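Local coordinates for orotidine-5-phosphate decarboxylase/orotate phosphoribosyltransferase, putative (Ompdcase-oprtase, putative) (Leishmania infantum, PDB 3QW3), which probably catalyses, through this OMP decarboxylase domain of a bifunctional UMP synthase, the decarboxylation of orotidine 5'-phosphate to UMP in pyrimidine biosynthesis, at residues 96-110 with 121-133. Residues are numbered along the deposited sequence; the frame is centred on the assembly and turned at random.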
loop_
_atom_site.group_PDB
_atom_site.type_symbol
_atom_site.label_atom_id
_atom_site.label_comp_id
_atom_site.label_asym_id
_atom_site.label_seq_id
_atom_site.Cartn_x
_atom_site.Cartn_y
_atom_site.Cartn_z
ATOM N N ALA A 96 -0.538 -10.120 -5.207
ATOM C CA ALA A 96 -0.210 -10.328 -6.624
ATOM C C ALA A 96 -1.190 -11.304 -7.254
ATOM O O ALA A 96 -1.752 -11.025 -8.314
ATOM C CB ALA A 96 1.237 -10.817 -6.794
ATOM N N THR A 97 -1.411 -12.439 -6.590
ATOM C CA THR A 97 -2.380 -13.418 -7.078
ATOM C C THR A 97 -3.774 -12.807 -7.206
ATOM O O THR A 97 -4.464 -13.021 -8.207
ATOM C CB THR A 97 -2.402 -14.687 -6.202
ATOM O OG1 THR A 97 -1.099 -15.273 -6.211
ATOM C CG2 THR A 97 -3.404 -15.701 -6.743
ATOM N N SER A 98 -4.180 -12.041 -6.196
ATOM C CA SER A 98 -5.471 -11.372 -6.229
ATOM C C SER A 98 -5.613 -10.464 -7.457
ATOM O O SER A 98 -6.583 -10.571 -8.206
ATOM C CB SER A 98 -5.686 -10.562 -4.946
ATOM O OG SER A 98 -6.865 -9.786 -5.049
ATOM N N ALA A 99 -4.636 -9.586 -7.659
ATOM C CA ALA A 99 -4.700 -8.597 -8.732
ATOM C C ALA A 99 -4.565 -9.219 -10.119
ATOM O O ALA A 99 -5.319 -8.875 -11.028
ATOM C CB ALA A 99 -3.635 -7.544 -8.538
ATOM N N PHE A 100 -3.616 -10.137 -10.259
ATOM C CA PHE A 100 -3.209 -10.636 -11.570
ATOM C C PHE A 100 -3.987 -11.867 -12.027
ATOM O O PHE A 100 -4.236 -12.028 -13.224
ATOM C CB PHE A 100 -1.712 -10.950 -11.590
ATOM C CG PHE A 100 -0.816 -9.747 -11.408
ATOM C CD1 PHE A 100 -1.213 -8.468 -11.818
ATOM C CD2 PHE A 100 0.449 -9.910 -10.864
ATOM C CE1 PHE A 100 -0.356 -7.370 -11.655
ATOM C CE2 PHE A 100 1.315 -8.826 -10.705
ATOM C CZ PHE A 100 0.905 -7.547 -11.095
ATOM N N LYS A 101 -4.360 -12.736 -11.091
ATOM C CA LYS A 101 -5.045 -13.983 -11.451
ATOM C C LYS A 101 -6.534 -13.955 -11.127
ATOM O O LYS A 101 -7.360 -14.281 -11.977
ATOM C CB LYS A 101 -4.358 -15.194 -10.808
ATOM C CG LYS A 101 -4.918 -16.537 -11.284
ATOM C CD LYS A 101 -4.017 -17.701 -10.897
ATOM C CE LYS A 101 -4.206 -18.112 -9.444
ATOM N N HIS A 102 -6.886 -13.573 -9.903
ATOM C CA HIS A 102 -8.290 -13.541 -9.513
ATOM C C HIS A 102 -9.056 -12.424 -10.209
ATOM O O HIS A 102 -10.118 -12.665 -10.783
ATOM C CB HIS A 102 -8.444 -13.445 -7.990
ATOM C CG HIS A 102 -7.834 -14.593 -7.246
ATOM N ND1 HIS A 102 -7.699 -14.601 -5.873
ATOM C CD2 HIS A 102 -7.317 -15.769 -7.681
ATOM C CE1 HIS A 102 -7.129 -15.732 -5.496
ATOM N NE2 HIS A 102 -6.886 -16.457 -6.573
ATOM N N LEU A 103 -8.511 -11.210 -10.171
ATOM C CA LEU A 103 -9.165 -10.061 -10.800
ATOM C C LEU A 103 -8.803 -9.909 -12.277
ATOM O O LEU A 103 -9.506 -9.210 -13.019
ATOM C CB LEU A 103 -8.852 -8.767 -10.042
ATOM C CG LEU A 103 -9.456 -8.619 -8.643
ATOM C CD1 LEU A 103 -8.777 -7.457 -7.910
ATOM C CD2 LEU A 103 -10.962 -8.427 -8.699
ATOM N N ASN A 104 -7.715 -10.563 -12.684
ATOM C CA ASN A 104 -7.221 -10.553 -14.073
ATOM C C ASN A 104 -6.863 -9.157 -14.583
ATOM O O ASN A 104 -7.078 -8.832 -15.753
ATOM C CB ASN A 104 -8.206 -11.243 -15.032
ATOM C CG ASN A 104 -8.282 -12.742 -14.818
ATOM O OD1 ASN A 104 -7.277 -13.453 -14.904
ATOM N ND2 ASN A 104 -9.485 -13.232 -14.561
ATOM N N ALA A 105 -6.323 -8.334 -13.690
ATOM C CA ALA A 105 -5.724 -7.071 -14.097
ATOM C C ALA A 105 -4.389 -7.372 -14.770
ATOM O O ALA A 105 -3.790 -8.425 -14.526
ATOM C CB ALA A 105 -5.532 -6.156 -12.890
ATOM N N HIS A 106 -3.933 -6.459 -15.623
ATOM C CA HIS A 106 -2.681 -6.654 -16.356
ATOM C C HIS A 106 -1.490 -5.981 -15.679
ATOM O O HIS A 106 -0.334 -6.243 -16.028
ATOM C CB HIS A 106 -2.834 -6.144 -17.798
ATOM C CG HIS A 106 -4.070 -6.636 -18.479
ATOM N ND1 HIS A 106 -4.069 -7.708 -19.346
ATOM C CD2 HIS A 106 -5.353 -6.206 -18.414
ATOM C CE1 HIS A 106 -5.297 -7.915 -19.788
ATOM N NE2 HIS A 106 -6.094 -7.013 -19.243
ATOM N N ALA A 107 -1.782 -5.115 -14.708
ATOM C CA ALA A 107 -0.760 -4.342 -14.030
ATOM C C ALA A 107 -1.265 -3.875 -12.669
ATOM O O ALA A 107 -2.480 -3.850 -12.418
ATOM C CB ALA A 107 -0.346 -3.136 -14.880
ATOM N N ILE A 108 -0.328 -3.488 -11.812
ATOM C CA ILE A 108 -0.657 -2.968 -10.481
ATOM C C ILE A 108 0.280 -1.809 -10.139
ATOM O O ILE A 108 1.384 -1.720 -10.670
ATOM C CB ILE A 108 -0.547 -4.095 -9.406
ATOM C CG1 ILE A 108 -1.317 -3.739 -8.122
ATOM C CG2 ILE A 108 0.914 -4.464 -9.131
ATOM C CD1 ILE A 108 -1.362 -4.893 -7.096
ATOM N N THR A 109 -0.162 -0.922 -9.256
ATOM C CA THR A 109 0.735 0.090 -8.699
ATOM C C THR A 109 1.260 -0.385 -7.345
ATOM O O THR A 109 0.586 -1.136 -6.646
ATOM C CB THR A 109 0.044 1.454 -8.539
ATOM O OG1 THR A 109 -1.186 1.285 -7.823
ATOM C CG2 THR A 109 -0.245 2.066 -9.912
ATOM N N ALA A 110 2.463 0.049 -6.991
ATOM C CA ALA A 110 3.126 -0.447 -5.780
ATOM C C ALA A 110 4.029 0.601 -5.153
ATOM O O ALA A 110 4.608 1.429 -5.861
ATOM C CB ALA A 110 3.929 -1.705 -6.096
ATOM N N PRO A 121 7.635 -10.130 -5.609
ATOM C CA PRO A 121 6.419 -10.940 -5.766
ATOM C C PRO A 121 5.452 -10.424 -6.836
ATOM O O PRO A 121 4.668 -11.198 -7.377
ATOM C CB PRO A 121 5.774 -10.865 -4.378
ATOM C CG PRO A 121 6.925 -10.653 -3.465
ATOM C CD PRO A 121 7.810 -9.710 -4.206
ATOM N N PHE A 122 5.499 -9.129 -7.130
ATOM C CA PHE A 122 4.719 -8.590 -8.235
ATOM C C PHE A 122 5.484 -8.738 -9.551
ATOM O O PHE A 122 4.922 -9.172 -10.558
ATOM C CB PHE A 122 4.343 -7.132 -7.972
ATOM C CG PHE A 122 3.511 -6.942 -6.738
ATOM C CD1 PHE A 122 2.158 -7.282 -6.732
ATOM C CD2 PHE A 122 4.079 -6.432 -5.576
ATOM C CE1 PHE A 122 1.383 -7.109 -5.587
ATOM C CE2 PHE A 122 3.310 -6.258 -4.421
ATOM C CZ PHE A 122 1.962 -6.595 -4.432
ATOM N N MET A 123 6.773 -8.421 -9.522
ATOM C CA MET A 123 7.595 -8.374 -10.743
ATOM C C MET A 123 7.927 -9.747 -11.330
ATOM O O MET A 123 8.367 -9.844 -12.479
ATOM C CB MET A 123 8.874 -7.572 -10.492
ATOM C CG MET A 123 8.613 -6.112 -10.132
ATOM S SD MET A 123 10.068 -5.228 -9.573
ATOM C CE MET A 123 9.389 -3.590 -9.325
ATOM N N ARG A 124 7.707 -10.805 -10.551
ATOM C CA ARG A 124 8.004 -12.169 -11.006
ATOM C C ARG A 124 7.033 -12.676 -12.083
ATOM O O ARG A 124 7.271 -13.722 -12.698
ATOM C CB ARG A 124 8.082 -13.140 -9.819
ATOM C CG ARG A 124 6.803 -13.268 -9.014
ATOM C CD ARG A 124 7.007 -14.143 -7.774
ATOM N NE ARG A 124 7.246 -15.547 -8.109
ATOM C CZ ARG A 124 6.289 -16.441 -8.345
ATOM N NH1 ARG A 124 5.009 -16.091 -8.293
ATOM N NH2 ARG A 124 6.615 -17.695 -8.636
ATOM N N TYR A 125 5.940 -11.939 -12.297
ATOM C CA TYR A 125 4.994 -12.225 -13.372
ATOM C C TYR A 125 5.445 -11.451 -14.614
ATOM O O TYR A 125 5.176 -10.255 -14.720
ATOM C CB TYR A 125 3.586 -11.744 -13.005
ATOM C CG TYR A 125 2.837 -12.500 -11.921
ATOM C CD1 TYR A 125 3.215 -12.410 -10.581
ATOM C CD2 TYR A 125 1.705 -13.250 -12.236
ATOM C CE1 TYR A 125 2.511 -13.084 -9.591
ATOM C CE2 TYR A 125 0.991 -13.928 -11.253
ATOM C CZ TYR A 125 1.401 -13.838 -9.932
ATOM O OH TYR A 125 0.692 -14.509 -8.962
ATOM N N PRO A 126 6.118 -12.125 -15.568
ATOM C CA PRO A 126 6.669 -11.397 -16.720
ATOM C C PRO A 126 5.602 -10.733 -17.598
ATOM O O PRO A 126 5.880 -9.714 -18.241
ATOM C CB PRO A 126 7.405 -12.492 -17.513
ATOM C CG PRO A 126 7.578 -13.624 -16.551
ATOM C CD PRO A 126 6.373 -13.573 -15.668
ATOM N N ASP A 127 4.398 -11.303 -17.606
ATOM C CA ASP A 127 3.280 -10.809 -18.417
ATOM C C ASP A 127 2.510 -9.655 -17.762
ATOM O O ASP A 127 1.616 -9.066 -18.383
ATOM C CB ASP A 127 2.321 -11.959 -18.766
ATOM C CG ASP A 127 1.799 -12.701 -17.533
ATOM O OD1 ASP A 127 2.590 -12.980 -16.602
ATOM O OD2 ASP A 127 0.590 -13.022 -17.503
ATOM N N LYS A 128 2.862 -9.344 -16.514
ATOM C CA LYS A 128 2.213 -8.278 -15.749
ATOM C C LYS A 128 3.192 -7.151 -15.455
ATOM O O LYS A 128 4.390 -7.383 -15.302
ATOM C CB LYS A 128 1.644 -8.830 -14.432
ATOM C CG LYS A 128 0.739 -10.056 -14.583
ATOM C CD LYS A 128 -0.590 -9.732 -15.259
ATOM C CE LYS A 128 -1.414 -10.989 -15.484
ATOM N NZ LYS A 128 -2.771 -10.660 -16.009
ATOM N N ALA A 129 2.687 -5.928 -15.372
ATOM C CA ALA A 129 3.549 -4.789 -15.105
ATOM C C ALA A 129 3.362 -4.297 -13.679
ATOM O O ALA A 129 2.296 -4.457 -13.093
ATOM C CB ALA A 129 3.274 -3.671 -16.076
ATOM N N VAL A 130 4.415 -3.695 -13.144
ATOM C CA VAL A 130 4.377 -3.097 -11.818
ATOM C C VAL A 130 4.831 -1.653 -11.944
ATOM O O VAL A 130 5.995 -1.380 -12.257
ATOM C CB VAL A 130 5.292 -3.852 -10.837
ATOM C CG1 VAL A 130 5.134 -3.293 -9.417
ATOM C CG2 VAL A 130 4.983 -5.335 -10.878
ATOM N N PHE A 131 3.894 -0.732 -11.716
ATOM C CA PHE A 131 4.201 0.689 -11.702
ATOM C C PHE A 131 4.528 1.114 -10.275
ATOM O O PHE A 131 3.654 1.121 -9.409
ATOM C CB PHE A 131 3.027 1.492 -12.261
ATOM C CG PHE A 131 2.879 1.378 -13.758
ATOM C CD1 PHE A 131 3.624 2.201 -14.594
ATOM C CD2 PHE A 131 1.995 0.461 -14.317
ATOM C CE1 PHE A 131 3.500 2.110 -15.988
ATOM C CE2 PHE A 131 1.864 0.355 -15.718
ATOM C CZ PHE A 131 2.623 1.185 -16.544
ATOM N N VAL A 132 5.793 1.455 -10.044
ATOM C CA VAL A 132 6.285 1.768 -8.700
ATOM C C VAL A 132 6.215 3.262 -8.445
ATOM O O VAL A 132 6.655 4.059 -9.275
ATOM C CB VAL A 132 7.739 1.276 -8.509
ATOM C CG1 VAL A 132 8.204 1.547 -7.078
ATOM C CG2 VAL A 132 7.832 -0.211 -8.816
ATOM N N LEU A 133 5.669 3.646 -7.294
ATOM C CA LEU A 133 5.592 5.064 -6.939
ATOM C C LEU A 133 6.971 5.691 -6.975
ATOM O O LEU A 133 7.927 5.137 -6.429
ATOM C CB LEU A 133 4.977 5.246 -5.550
ATOM C CG LEU A 133 3.622 4.600 -5.275
ATOM C CD1 LEU A 133 3.217 4.916 -3.824
ATOM C CD2 LEU A 133 2.561 5.092 -6.244
HETATM O O HOH W 1 1.723 -14.787 -6.563
HETATM O O HOH W 2 -1.257 -9.467 -18.649
#
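Five backbone hydrogen bonds zip strand 107-110 to strand 129-135 in parallel register, from Ala-129 N to the O of His-106, the residue before strand 107-110 (3.1 Å), through to Leu-133 N to Ala-110 O (2.8 Å). Just before the two strands, Lys-128 NZ donates to Ala-105 O at 2.9 Å, approaching 35° out of the carbonyl plane, and reaches Phe-100 O only weakly. Lys-128 CB sits over the centre of the Phe-100 ring, 3.6 Å from the centroid in a CH-pi contact, with CG on the same face; the bend at chi2 (-69°) then turns CD, CE and NZ toward these carbonyls. The same phenylalanine turns its CD2 edge onto the face of Tyr-125, an edge-to-face pair with planes at 62°. Tyr-125 OH shares a water with Thr-97 OG1, which is also hydrogen-bonded to the backbone O of Asp-93. Ala-96 CB packs on Phe-122 CD1 (3.7 Å), while Ile-108 CD1 meets Phe-122 CE1 at 3.8 Å, so the Phe-122 ring contacts both helix 89-102 and strand 107-110. These contacts belong to a beta-alpha-beta crossover of the TIM barrel, strand 107-110, helix 116-123 and strand 129-135, with helix 89-102 packed alongside; strands 80-85 and 172-176 continue the sheet on either side.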